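Local atomic coordinates of putative 3-hydroxybutyryl-CoA dehydratase (Rhodopseudomonas palustris, PDB entry 3HIN), a protein that probably acts as a lyase of the enoyl-CoA hydratase/isomerase family, adding or removing water at the double bond of a short acyl-CoA. Residues F99-Q103 with E123-H129; L40-M45 with W95-F99; D54-Q58 with Y104-P108. All blocks are in the same frame, centred on the assembly; numbering follows the deposited sequence.

Contact 1. Residues F99-Q103 with E123-H129; sequences FDKIQ and ELACAAH
I102 lies against A127 and L124 where helix 85-103 runs beside helix 120-127. The axes of the short segments 99-103 and 123-127 come within 9.2 Å, and their N-to-C directions differ by 33°. Starting at the backbone, CB of I102 sits 3.8 Å from CB of A127. CG2 stands anti to the backbone N and lies 3.5 Å from O of A127. The other branch leaves by CG1, and its tip CD1 meets CD1 of L124. The two side chains cross at about a right angle there. F99, one turn earlier, sets CB 4.0 Å from CB of A127, and O of E123 lies over one face of its ring.

The polar contact comes at the C-terminal end of helix 85-103. NE2 of H129 gives a nearly straight hydrogen bond to O of Q103, 2.8 Å long with an angle of 174° at the hydrogen. The acceptor lies in the imidazole plane, while NE2 stands well above the carbonyl plane. ND1 of H129 is hydrogen-bonded to N of V109. With NE2 donating to a carbonyl and ND1 facing a backbone amide, H129 is probably neutral, its proton on NE2, and its ring is fixed in rotation.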
ATOM      1  N   PHE A  99     -16.117 -10.489  -0.879  1.00 36.04           N
ATOM      2  CA  PHE A  99     -16.591  -9.102  -0.714  1.00 35.01           C
ATOM      3  C   PHE A  99     -16.434  -8.256  -1.966  1.00 36.96           C
ATOM      4  O   PHE A  99     -17.141  -7.247  -2.132  1.00 36.14           O
ATOM      5  CB  PHE A  99     -15.884  -8.451   0.475  1.00 36.59           C
ATOM      6  CG  PHE A  99     -16.285  -9.038   1.806  1.00 35.94           C
ATOM      7  CD1 PHE A  99     -17.521  -9.684   1.938  1.00 38.37           C
ATOM      8  CD2 PHE A  99     -15.439  -8.936   2.927  1.00 34.73           C
ATOM      9  CE1 PHE A  99     -17.935 -10.244   3.195  1.00 33.14           C
ATOM     10  CE2 PHE A  99     -15.821  -9.472   4.176  1.00 35.68           C
ATOM     11  CZ  PHE A  99     -17.092 -10.095   4.307  1.00 35.11           C
ATOM     12  N   ASP A 100     -15.492  -8.617  -2.846  1.00 37.01           N
ATOM     13  CA  ASP A 100     -15.386  -7.883  -4.108  1.00 36.61           C
ATOM     14  C   ASP A 100     -16.706  -8.034  -4.873  1.00 35.25           C
ATOM     15  O   ASP A 100     -17.109  -7.128  -5.591  1.00 36.40           O
ATOM     16  CB  ASP A 100     -14.255  -8.436  -4.999  1.00 36.25           C
ATOM     17  CG  ASP A 100     -12.883  -7.870  -4.660  1.00 40.45           C
ATOM     18  OD1 ASP A 100     -11.934  -8.568  -5.024  1.00 47.83           O
ATOM     19  OD2 ASP A 100     -12.707  -6.782  -4.022  1.00 43.96           O
ATOM     20  N   LYS A 101     -17.379  -9.186  -4.758  1.00 33.16           N
ATOM     21  CA  LYS A 101     -18.649  -9.346  -5.507  1.00 33.26           C
ATOM     22  C   LYS A 101     -19.757  -8.473  -4.904  1.00 32.74           C
ATOM     23  O   LYS A 101     -20.752  -8.252  -5.535  1.00 33.02           O
ATOM     24  CB  LYS A 101     -19.114 -10.806  -5.438  1.00 34.10           C
ATOM     25  CG  LYS A 101     -18.060 -11.784  -5.924  1.00 35.77           C
ATOM     26  CD  LYS A 101     -17.791 -11.611  -7.372  1.00 39.48           C
ATOM     27  CE  LYS A 101     -17.592 -13.006  -8.026  1.00 46.24           C
ATOM     28  NZ  LYS A 101     -17.709 -12.860  -9.535  1.00 49.68           N
ATOM     29  N   ILE A 102     -19.594  -8.014  -3.676  1.00 31.02           N
ATOM     30  CA  ILE A 102     -20.506  -7.029  -3.131  1.00 31.73           C
ATOM     31  C   ILE A 102     -20.124  -5.622  -3.609  1.00 32.19           C
ATOM     32  O   ILE A 102     -20.909  -4.924  -4.246  1.00 32.47           O
ATOM     33  CB  ILE A 102     -20.418  -7.028  -1.614  1.00 32.05           C
ATOM     34  CG1 ILE A 102     -20.622  -8.471  -1.086  1.00 33.29           C
ATOM     35  CG2 ILE A 102     -21.474  -6.071  -1.025  1.00 28.96           C
ATOM     36  CD1 ILE A 102     -20.938  -8.532   0.468  1.00 29.37           C
ATOM     37  N   GLN A 103     -18.914  -5.201  -3.268  1.00 32.53           N
ATOM     38  CA  GLN A 103     -18.424  -3.879  -3.656  1.00 33.46           C
ATOM     39  C   GLN A 103     -18.621  -3.586  -5.142  1.00 34.44           C
ATOM     40  O   GLN A 103     -19.107  -2.511  -5.508  1.00 35.06           O
ATOM     41  CB  GLN A 103     -16.885  -3.744  -3.379  1.00 34.44           C
ATOM     42  CG  GLN A 103     -16.364  -2.258  -3.648  1.00 34.58           C
ATOM     43  CD  GLN A 103     -14.938  -2.026  -3.095  1.00 38.94           C
ATOM     44  OE1 GLN A 103     -14.383  -2.882  -2.414  1.00 34.86           O
ATOM     45  NE2 GLN A 103     -14.354  -0.849  -3.373  1.00 35.60           N
ATOM     46  N   GLU A 123     -17.420  -5.958   8.456  1.00 32.25           N
ATOM     47  CA  GLU A 123     -16.655  -5.917   7.205  1.00 32.22           C
ATOM     48  C   GLU A 123     -17.580  -6.234   6.024  1.00 32.31           C
ATOM     49  O   GLU A 123     -17.565  -5.529   4.999  1.00 34.29           O
ATOM     50  CB  GLU A 123     -15.471  -6.881   7.275  1.00 30.86           C
ATOM     51  CG  GLU A 123     -14.438  -6.401   8.311  1.00 35.05           C
ATOM     52  CD  GLU A 123     -13.208  -7.326   8.426  1.00 38.02           C
ATOM     53  OE1 GLU A 123     -13.379  -8.408   8.992  1.00 42.31           O
ATOM     54  OE2 GLU A 123     -12.085  -6.994   7.955  1.00 37.81           O
ATOM     55  N   LEU A 124     -18.457  -7.210   6.224  1.00 33.15           N
ATOM     56  CA  LEU A 124     -19.515  -7.537   5.273  1.00 33.49           C
ATOM     57  C   LEU A 124     -20.401  -6.301   5.014  1.00 32.64           C
ATOM     58  O   LEU A 124     -20.648  -5.921   3.878  1.00 32.14           O
ATOM     59  CB  LEU A 124     -20.383  -8.614   5.899  1.00 32.70           C
ATOM     60  CG  LEU A 124     -21.543  -9.073   5.054  1.00 36.36           C
ATOM     61  CD1 LEU A 124     -20.922  -9.267   3.711  1.00 41.01           C
ATOM     62  CD2 LEU A 124     -22.004 -10.467   5.581  1.00 41.64           C
ATOM     63  N   ALA A 125     -20.887  -5.705   6.100  1.00 32.10           N
ATOM     64  CA  ALA A 125     -21.673  -4.522   6.005  1.00 32.74           C
ATOM     65  C   ALA A 125     -20.940  -3.432   5.288  1.00 33.07           C
ATOM     66  O   ALA A 125     -21.558  -2.673   4.532  1.00 33.62           O
ATOM     67  CB  ALA A 125     -22.085  -4.009   7.391  1.00 32.92           C
ATOM     68  N   CYS A 126     -19.641  -3.322   5.523  1.00 33.04           N
ATOM     69  CA  CYS A 126     -18.846  -2.262   4.854  1.00 33.11           C
ATOM     70  C   CYS A 126     -18.771  -2.397   3.345  1.00 33.51           C
ATOM     71  O   CYS A 126     -18.593  -1.382   2.635  1.00 33.23           O
ATOM     72  CB  CYS A 126     -17.433  -2.146   5.438  1.00 30.68           C
ATOM     73  SG  CYS A 126     -17.609  -1.341   7.068  1.00 35.93           S
ATOM     74  N   ALA A 127     -18.826  -3.645   2.858  1.00 33.15           N
ATOM     75  CA  ALA A 127     -18.699  -3.896   1.447  1.00 31.90           C
ATOM     76  C   ALA A 127     -19.933  -3.421   0.722  1.00 32.81           C
ATOM     77  O   ALA A 127     -19.838  -3.076  -0.465  1.00 31.59           O
ATOM     78  CB  ALA A 127     -18.402  -5.388   1.164  1.00 32.42           C
ATOM     79  N   ALA A 128     -21.081  -3.390   1.437  1.00 32.91           N
ATOM     80  CA  ALA A 128     -22.357  -2.966   0.857  1.00 33.91           C
ATOM     81  C   ALA A 128     -22.257  -1.493   0.492  1.00 34.15           C
ATOM     82  O   ALA A 128     -21.421  -0.775   1.045  1.00 35.20           O
ATOM     83  CB  ALA A 128     -23.443  -3.154   1.825  1.00 32.01           C
ATOM     84  N   HIS A 129     -23.105  -1.052  -0.430  1.00 34.12           N
ATOM     85  CA  HIS A 129     -23.123   0.344  -0.848  1.00 33.66           C
ATOM     86  C   HIS A 129     -23.898   1.241   0.046  1.00 34.05           C
ATOM     87  O   HIS A 129     -23.528   2.386   0.214  1.00 34.63           O
ATOM     88  CB  HIS A 129     -23.678   0.455  -2.275  1.00 33.90           C
ATOM     89  CG  HIS A 129     -22.954  -0.425  -3.203  1.00 36.22           C
ATOM     90  ND1 HIS A 129     -23.544  -1.493  -3.832  1.00 42.74           N
ATOM     91  CD2 HIS A 129     -21.636  -0.488  -3.504  1.00 35.83           C
ATOM     92  CE1 HIS A 129     -22.629  -2.145  -4.530  1.00 37.39           C
ATOM     93  NE2 HIS A 129     -21.464  -1.551  -4.344  1.00 38.20           N
TER

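Contact 2. Residues L40-M45 with W95-F99; sequences LNDGLM and WHRVF
M45 and W95 meet at the centre of this contact, with M45 lying over the indole. The sulfur contacts come first. SD of M45 is 4.4 Å from the centroid of the six-membered ring of W95, only 9° off its normal. This is a Met-aromatic contact over the face. A second, oblique one joins SD to the F99 ring.

The apolar contacts follow. The M45 chain bends at chi2 and chi3, which folds CE back over the indole. CE makes a CH-pi contact 3.8 Å from the centroid of the five-membered ring. The same methyl is 3.7 Å from CB of V98 and 3.8 Å from CE1 of F99. CB of L40 reaches CH2 of W95 at 3.5 Å.

The one hydrogen bond across the contact is at the indole edge. NE1 of W95 donates to OD1 of D42 at 3.2 Å, close to the ring plane. The carboxylate is turned 82° from the indole. OD1 is also hydrogen-bonded to NE2 of H91, and OD2 forms a salt bridge with R81. Replacing W95 by an alanine is likely to leave the M45 methyl without the flat surface it lies on and D42 without one of its donors.

N41 is the N-cap of helix 42-51, its OD1 accepting from N of L44. The contact thus joins the start of that helix to helix 85-103, within the crotonase-like fold.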
ATOM      1  N   LEU A  40     -20.220 -15.880  10.403  1.00 36.35           N
ATOM      2  CA  LEU A  40     -19.712 -16.194   9.061  1.00 36.00           C
ATOM      3  C   LEU A  40     -18.763 -17.375   9.113  1.00 35.93           C
ATOM      4  O   LEU A  40     -18.025 -17.492  10.067  1.00 37.81           O
ATOM      5  CB  LEU A  40     -18.971 -14.980   8.481  1.00 34.87           C
ATOM      6  CG  LEU A  40     -19.711 -13.653   8.605  1.00 34.74           C
ATOM      7  CD1 LEU A  40     -18.836 -12.506   8.001  1.00 34.69           C
ATOM      8  CD2 LEU A  40     -21.198 -13.733   8.006  1.00 34.09           C
ATOM      9  N   ASN A  41     -18.820 -18.267   8.113  1.00 35.04           N
ATOM     10  CA  ASN A  41     -17.865 -19.380   7.977  1.00 33.94           C
ATOM     11  C   ASN A  41     -17.607 -19.609   6.509  1.00 33.96           C
ATOM     12  O   ASN A  41     -18.265 -18.975   5.662  1.00 35.25           O
ATOM     13  CB  ASN A  41     -18.371 -20.674   8.668  1.00 33.41           C
ATOM     14  CG  ASN A  41     -19.624 -21.256   7.994  1.00 32.93           C
ATOM     15  OD1 ASN A  41     -20.143 -20.741   6.988  1.00 28.98           O
ATOM     16  ND2 ASN A  41     -20.094 -22.358   8.531  1.00 26.91           N
ATOM     17  N   ASP A  42     -16.712 -20.520   6.170  1.00 32.78           N
ATOM     18  CA  ASP A  42     -16.313 -20.621   4.755  1.00 33.63           C
ATOM     19  C   ASP A  42     -17.419 -21.016   3.823  1.00 32.35           C
ATOM     20  O   ASP A  42     -17.474 -20.535   2.711  1.00 32.06           O
ATOM     21  CB  ASP A  42     -15.108 -21.527   4.512  1.00 33.23           C
ATOM     22  CG  ASP A  42     -13.844 -21.037   5.237  1.00 35.37           C
ATOM     23  OD1 ASP A  42     -13.762 -19.829   5.500  1.00 39.89           O
ATOM     24  OD2 ASP A  42     -12.925 -21.858   5.559  1.00 36.97           O
ATOM     25  N   GLY A  43     -18.332 -21.861   4.266  1.00 31.55           N
ATOM     26  CA  GLY A  43     -19.362 -22.317   3.354  1.00 31.95           C
ATOM     27  C   GLY A  43     -20.439 -21.236   3.186  1.00 32.06           C
ATOM     28  O   GLY A  43     -21.111 -21.126   2.152  1.00 31.04           O
ATOM     29  N   LEU A  44     -20.616 -20.413   4.204  1.00 31.84           N
ATOM     30  CA  LEU A  44     -21.628 -19.389   4.059  1.00 31.14           C
ATOM     31  C   LEU A  44     -21.077 -18.384   3.051  1.00 30.81           C
ATOM     32  O   LEU A  44     -21.747 -18.047   2.102  1.00 30.65           O
ATOM     33  CB  LEU A  44     -22.067 -18.765   5.375  1.00 30.02           C
ATOM     34  CG  LEU A  44     -22.937 -17.490   5.279  1.00 29.52           C
ATOM     35  CD1 LEU A  44     -23.606 -17.266   6.581  1.00 29.46           C
ATOM     36  CD2 LEU A  44     -22.137 -16.220   4.915  1.00 30.19           C
ATOM     37  N   MET A  45     -19.821 -18.017   3.254  1.00 31.09           N
ATOM     38  CA  MET A  45     -19.106 -17.111   2.380  1.00 31.66           C
ATOM     39  C   MET A  45     -19.065 -17.609   0.963  1.00 31.22           C
ATOM     40  O   MET A  45     -19.280 -16.824   0.030  1.00 32.89           O
ATOM     41  CB  MET A  45     -17.715 -16.807   2.973  1.00 30.67           C
ATOM     42  CG  MET A  45     -17.828 -15.930   4.252  1.00 29.61           C
ATOM     43  SD  MET A  45     -18.274 -14.193   3.852  1.00 23.04           S
ATOM     44  CE  MET A  45     -16.638 -13.807   3.253  1.00 27.11           C
ATOM     45  N   TRP A  95     -11.642 -14.471   1.423  1.00 33.63           N
ATOM     46  CA  TRP A  95     -12.754 -13.663   1.877  1.00 34.37           C
ATOM     47  C   TRP A  95     -12.799 -12.370   1.087  1.00 33.55           C
ATOM     48  O   TRP A  95     -13.871 -11.894   0.784  1.00 34.60           O
ATOM     49  CB  TRP A  95     -12.697 -13.416   3.392  1.00 34.67           C
ATOM     50  CG  TRP A  95     -13.242 -14.636   4.151  1.00 41.22           C
ATOM     51  CD1 TRP A  95     -13.079 -15.946   3.811  1.00 46.57           C
ATOM     52  CD2 TRP A  95     -14.059 -14.628   5.326  1.00 43.76           C
ATOM     53  NE1 TRP A  95     -13.724 -16.767   4.725  1.00 50.25           N
ATOM     54  CE2 TRP A  95     -14.325 -15.975   5.666  1.00 48.36           C
ATOM     55  CE3 TRP A  95     -14.588 -13.610   6.121  1.00 48.76           C
ATOM     56  CZ2 TRP A  95     -15.117 -16.342   6.771  1.00 51.74           C
ATOM     57  CZ3 TRP A  95     -15.353 -13.966   7.243  1.00 53.11           C
ATOM     58  CH2 TRP A  95     -15.623 -15.325   7.545  1.00 51.30           C
ATOM     59  N   HIS A  96     -11.639 -11.808   0.725  1.00 32.22           N
ATOM     60  CA  HIS A  96     -11.684 -10.607  -0.055  1.00 30.82           C
ATOM     61  C   HIS A  96     -12.397 -10.854  -1.390  1.00 32.86           C
ATOM     62  O   HIS A  96     -13.129  -9.967  -1.899  1.00 32.83           O
ATOM     63  CB  HIS A  96     -10.285 -10.068  -0.302  1.00 31.89           C
ATOM     64  CG  HIS A  96      -9.661  -9.469   0.921  1.00 28.19           C
ATOM     65  ND1 HIS A  96      -8.548  -8.683   0.852  1.00 31.10           N
ATOM     66  CD2 HIS A  96      -9.946  -9.611   2.242  1.00 27.53           C
ATOM     67  CE1 HIS A  96      -8.186  -8.311   2.070  1.00 28.73           C
ATOM     68  NE2 HIS A  96      -9.021  -8.863   2.940  1.00 30.34           N
ATOM     69  N   ARG A  97     -12.226 -12.041  -1.956  1.00 32.41           N
ATOM     70  CA  ARG A  97     -12.829 -12.246  -3.256  1.00 33.96           C
ATOM     71  C   ARG A  97     -14.352 -12.307  -3.146  1.00 34.27           C
ATOM     72  O   ARG A  97     -15.072 -11.873  -4.087  1.00 34.10           O
ATOM     73  CB  ARG A  97     -12.298 -13.503  -3.970  1.00 33.85           C
ATOM     74  CG  ARG A  97     -10.812 -13.494  -4.202  1.00 36.38           C
ATOM     75  CD  ARG A  97     -10.330 -12.457  -5.301  1.00 40.99           C
ATOM     76  NE  ARG A  97     -10.319 -11.049  -4.832  1.00 41.87           N
ATOM     77  CZ  ARG A  97      -9.359 -10.511  -4.077  1.00 39.73           C
ATOM     78  NH1 ARG A  97      -9.460  -9.234  -3.703  1.00 39.67           N
ATOM     79  NH2 ARG A  97      -8.322 -11.246  -3.651  1.00 35.81           N
ATOM     80  N   VAL A  98     -14.847 -12.797  -2.011  1.00 33.30           N
ATOM     81  CA  VAL A  98     -16.280 -12.790  -1.776  1.00 34.31           C
ATOM     82  C   VAL A  98     -16.775 -11.322  -1.685  1.00 34.08           C
ATOM     83  O   VAL A  98     -17.705 -10.949  -2.326  1.00 34.07           O
ATOM     84  CB  VAL A  98     -16.677 -13.487  -0.461  1.00 33.83           C
ATOM     85  CG1 VAL A  98     -18.190 -13.295  -0.237  1.00 30.76           C
ATOM     86  CG2 VAL A  98     -16.254 -15.005  -0.419  1.00 33.47           C
ATOM     87  N   PHE A  99     -16.117 -10.489  -0.879  1.00 36.04           N
ATOM     88  CA  PHE A  99     -16.591  -9.102  -0.714  1.00 35.01           C
ATOM     89  C   PHE A  99     -16.434  -8.256  -1.966  1.00 36.96           C
ATOM     90  O   PHE A  99     -17.141  -7.247  -2.132  1.00 36.14           O
ATOM     91  CB  PHE A  99     -15.884  -8.451   0.475  1.00 36.59           C
ATOM     92  CG  PHE A  99     -16.285  -9.038   1.806  1.00 35.94           C
ATOM     93  CD1 PHE A  99     -17.521  -9.684   1.938  1.00 38.37           C
ATOM     94  CD2 PHE A  99     -15.439  -8.936   2.927  1.00 34.73           C
ATOM     95  CE1 PHE A  99     -17.935 -10.244   3.195  1.00 33.14           C
ATOM     96  CE2 PHE A  99     -15.821  -9.472   4.176  1.00 35.68           C
ATOM     97  CZ  PHE A  99     -17.092 -10.095   4.307  1.00 35.11           C
TER

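Contact 3. Residues D54-Q58 with Y104-P108; sequences DIPDQ and YCRVP
R106 reaches across to I55 and P56 with its guanidinium edge turned to their carbonyls. The side chain starts with CG between the backbone N and the carbonyl carbon (chi1 72°). It runs extended from CG to NE, carrying the guanidinium to the facing loop. NH2 donates to O of I55 at 2.7 Å, with an angle of 169°. The acceptor lies in the guanidinium plane. Seen from the carbonyl, the donor stands well above its plane. O of P56 also lies near the guanidinium plane, 2.6 Å from NH2. The other terminal nitrogen, NH1, is hydrogen-bonded to O of I59.

In the crotonase-like fold both loops lead from a helix into the central sheet. Loop 54-58 precedes strand 61-66, and loop 104-108 precedes strand 109-113. These two strands are parallel neighbours.

The I55 side chain crosses that of R106 obliquely, its CG2 3.4 Å from NH2. The longer branch points to C105, where CD1 of I55 meets SG at 3.4 Å. SG stands anti to the backbone N of C105 (chi1 -174°) and accepts a weak hydrogen bond from N of V107. OD1 of D57 stays 4.6 Å from NH2 of R106, opposite charges not in contact.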
ATOM      1  N   ASP A  54     -22.961 -13.994 -11.571  1.00 40.81           N
ATOM      2  CA  ASP A  54     -23.886 -14.161 -12.703  1.00 42.95           C
ATOM      3  C   ASP A  54     -25.310 -13.908 -12.241  1.00 43.10           C
ATOM      4  O   ASP A  54     -26.209 -14.728 -12.459  1.00 42.08           O
ATOM      5  CB  ASP A  54     -23.803 -15.582 -13.316  1.00 44.05           C
ATOM      6  CG  ASP A  54     -22.451 -15.864 -13.956  1.00 48.49           C
ATOM      7  OD1 ASP A  54     -21.763 -14.913 -14.400  1.00 50.60           O
ATOM      8  OD2 ASP A  54     -22.061 -17.048 -14.014  1.00 53.40           O
ATOM      9  N   ILE A  55     -25.487 -12.775 -11.569  1.00 42.88           N
ATOM     10  CA  ILE A  55     -26.771 -12.382 -11.001  1.00 43.33           C
ATOM     11  C   ILE A  55     -27.693 -12.154 -12.192  1.00 44.33           C
ATOM     12  O   ILE A  55     -27.385 -11.316 -13.047  1.00 45.80           O
ATOM     13  CB  ILE A  55     -26.626 -10.997 -10.261  1.00 42.39           C
ATOM     14  CG1 ILE A  55     -25.675 -11.102  -9.069  1.00 39.92           C
ATOM     15  CG2 ILE A  55     -27.999 -10.394  -9.922  1.00 40.66           C
ATOM     16  CD1 ILE A  55     -25.482  -9.780  -8.302  1.00 36.15           C
ATOM     17  N   PRO A  56     -28.814 -12.877 -12.245  1.00 44.48           N
ATOM     18  CA  PRO A  56     -29.651 -12.772 -13.453  1.00 45.15           C
ATOM     19  C   PRO A  56     -30.075 -11.320 -13.813  1.00 46.05           C
ATOM     20  O   PRO A  56     -30.119 -10.406 -12.933  1.00 42.77           O
ATOM     21  CB  PRO A  56     -30.865 -13.676 -13.140  1.00 46.29           C
ATOM     22  CG  PRO A  56     -30.636 -14.313 -11.746  1.00 45.01           C
ATOM     23  CD  PRO A  56     -29.425 -13.649 -11.133  1.00 43.96           C
ATOM     24  N   ASP A  57     -30.377 -11.118 -15.103  1.00 47.15           N
ATOM     25  CA  ASP A  57     -30.713  -9.779 -15.631  1.00 48.47           C
ATOM     26  C   ASP A  57     -31.900  -9.071 -14.988  1.00 47.47           C
ATOM     27  O   ASP A  57     -31.917  -7.860 -14.876  1.00 47.61           O
ATOM     28  CB  ASP A  57     -30.918  -9.831 -17.145  1.00 50.16           C
ATOM     29  CG  ASP A  57     -29.610  -9.791 -17.901  1.00 55.03           C
ATOM     30  OD1 ASP A  57     -28.726  -8.991 -17.483  1.00 59.29           O
ATOM     31  OD2 ASP A  57     -29.465 -10.556 -18.899  1.00 60.70           O
ATOM     32  N   GLN A  58     -32.908  -9.835 -14.589  1.00 46.79           N
ATOM     33  CA  GLN A  58     -34.084  -9.249 -13.968  1.00 45.77           C
ATOM     34  C   GLN A  58     -33.832  -8.610 -12.629  1.00 43.13           C
ATOM     35  O   GLN A  58     -34.748  -7.973 -12.113  1.00 42.98           O
ATOM     36  CB  GLN A  58     -35.210 -10.277 -13.768  1.00 46.53           C
ATOM     37  CG  GLN A  58     -34.787 -11.534 -12.995  1.00 50.82           C
ATOM     38  CD  GLN A  58     -34.378 -12.689 -13.971  1.00 58.83           C
ATOM     39  OE1 GLN A  58     -34.221 -13.850 -13.555  1.00 60.37           O
ATOM     40  NE2 GLN A  58     -34.223 -12.359 -15.276  1.00 58.81           N
ATOM     41  N   TYR A 104     -18.227  -4.547  -5.992  1.00 35.86           N
ATOM     42  CA  TYR A 104     -18.185  -4.333  -7.416  1.00 36.00           C
ATOM     43  C   TYR A 104     -19.377  -5.018  -8.057  1.00 36.29           C
ATOM     44  O   TYR A 104     -19.363  -5.306  -9.253  1.00 34.46           O
ATOM     45  CB  TYR A 104     -16.822  -4.769  -8.056  1.00 36.23           C
ATOM     46  CG  TYR A 104     -15.685  -3.983  -7.484  1.00 38.96           C
ATOM     47  CD1 TYR A 104     -14.757  -4.579  -6.592  1.00 39.64           C
ATOM     48  CD2 TYR A 104     -15.590  -2.596  -7.727  1.00 35.05           C
ATOM     49  CE1 TYR A 104     -13.729  -3.813  -6.010  1.00 36.91           C
ATOM     50  CE2 TYR A 104     -14.572  -1.822  -7.161  1.00 35.77           C
ATOM     51  CZ  TYR A 104     -13.612  -2.466  -6.325  1.00 39.56           C
ATOM     52  OH  TYR A 104     -12.582  -1.700  -5.750  1.00 43.98           O
ATOM     53  N   CYS A 105     -20.423  -5.247  -7.269  1.00 36.44           N
ATOM     54  CA  CYS A 105     -21.650  -5.835  -7.833  1.00 35.92           C
ATOM     55  C   CYS A 105     -22.211  -4.928  -8.949  1.00 36.58           C
ATOM     56  O   CYS A 105     -22.148  -3.695  -8.867  1.00 36.80           O
ATOM     57  CB  CYS A 105     -22.689  -5.996  -6.705  1.00 36.86           C
ATOM     58  SG  CYS A 105     -24.262  -6.873  -7.140  1.00 35.59           S
ATOM     59  N   ARG A 106     -22.823  -5.505  -9.955  1.00 36.13           N
ATOM     60  CA  ARG A 106     -23.331  -4.668 -11.015  1.00 36.09           C
ATOM     61  C   ARG A 106     -24.588  -3.878 -10.615  1.00 34.85           C
ATOM     62  O   ARG A 106     -24.891  -2.807 -11.177  1.00 33.69           O
ATOM     63  CB  ARG A 106     -23.532  -5.426 -12.304  1.00 36.87           C
ATOM     64  CG  ARG A 106     -24.638  -6.307 -12.270  1.00 38.33           C
ATOM     65  CD  ARG A 106     -25.209  -6.623 -13.714  1.00 41.17           C
ATOM     66  NE  ARG A 106     -26.118  -7.765 -13.491  1.00 42.08           N
ATOM     67  CZ  ARG A 106     -27.399  -7.640 -13.167  1.00 45.05           C
ATOM     68  NH1 ARG A 106     -27.953  -6.447 -13.151  1.00 51.09           N
ATOM     69  NH2 ARG A 106     -28.144  -8.689 -12.911  1.00 41.43           N
ATOM     70  N   VAL A 107     -25.259  -4.336  -9.586  1.00 33.74           N
ATOM     71  CA  VAL A 107     -26.352  -3.547  -9.016  1.00 32.47           C
ATOM     72  C   VAL A 107     -26.081  -3.121  -7.586  1.00 33.12           C
ATOM     73  O   VAL A 107     -25.197  -3.687  -6.909  1.00 33.89           O
ATOM     74  CB  VAL A 107     -27.652  -4.357  -9.091  1.00 33.00           C
ATOM     75  CG1 VAL A 107     -27.961  -4.622 -10.566  1.00 30.96           C
ATOM     76  CG2 VAL A 107     -27.559  -5.647  -8.236  1.00 25.35           C
ATOM     77  N   PRO A 108     -26.842  -2.111  -7.097  1.00 34.00           N
ATOM     78  CA  PRO A 108     -26.464  -1.725  -5.722  1.00 33.38           C
ATOM     79  C   PRO A 108     -26.867  -2.767  -4.679  1.00 33.13           C
ATOM     80  O   PRO A 108     -27.923  -3.397  -4.790  1.00 33.19           O
ATOM     81  CB  PRO A 108     -27.243  -0.460  -5.455  1.00 31.91           C
ATOM     82  CG  PRO A 108     -28.004  -0.120  -6.735  1.00 34.42           C
ATOM     83  CD  PRO A 108     -27.690  -1.106  -7.786  1.00 33.73           C
TER

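Contacts 1 and 2 share F99 on helix 85-103. Their centres are about 11 Å apart, and CD2 of L124 lies 4.1 Å from CD2 of L40. Helix 85-103 packs on helix 120-127 through contact 1 and on the start of helix 42-51 through contact 2. Contact 3, whose segment 104-108 follows helix 85-103, is centred about 14 Å from the centre of contact 1 and meets it at H129, whose ND1 is 3.5 Å from CA of P108. The nearest atoms of contacts 2 and 3 are about 5 Å apart. E123 of contact 1, whose OE2 accepts from N of G152 and G154, stands where enoyl-CoA hydratases carry a catalytic glutamate, so contact 1 probably borders the active site.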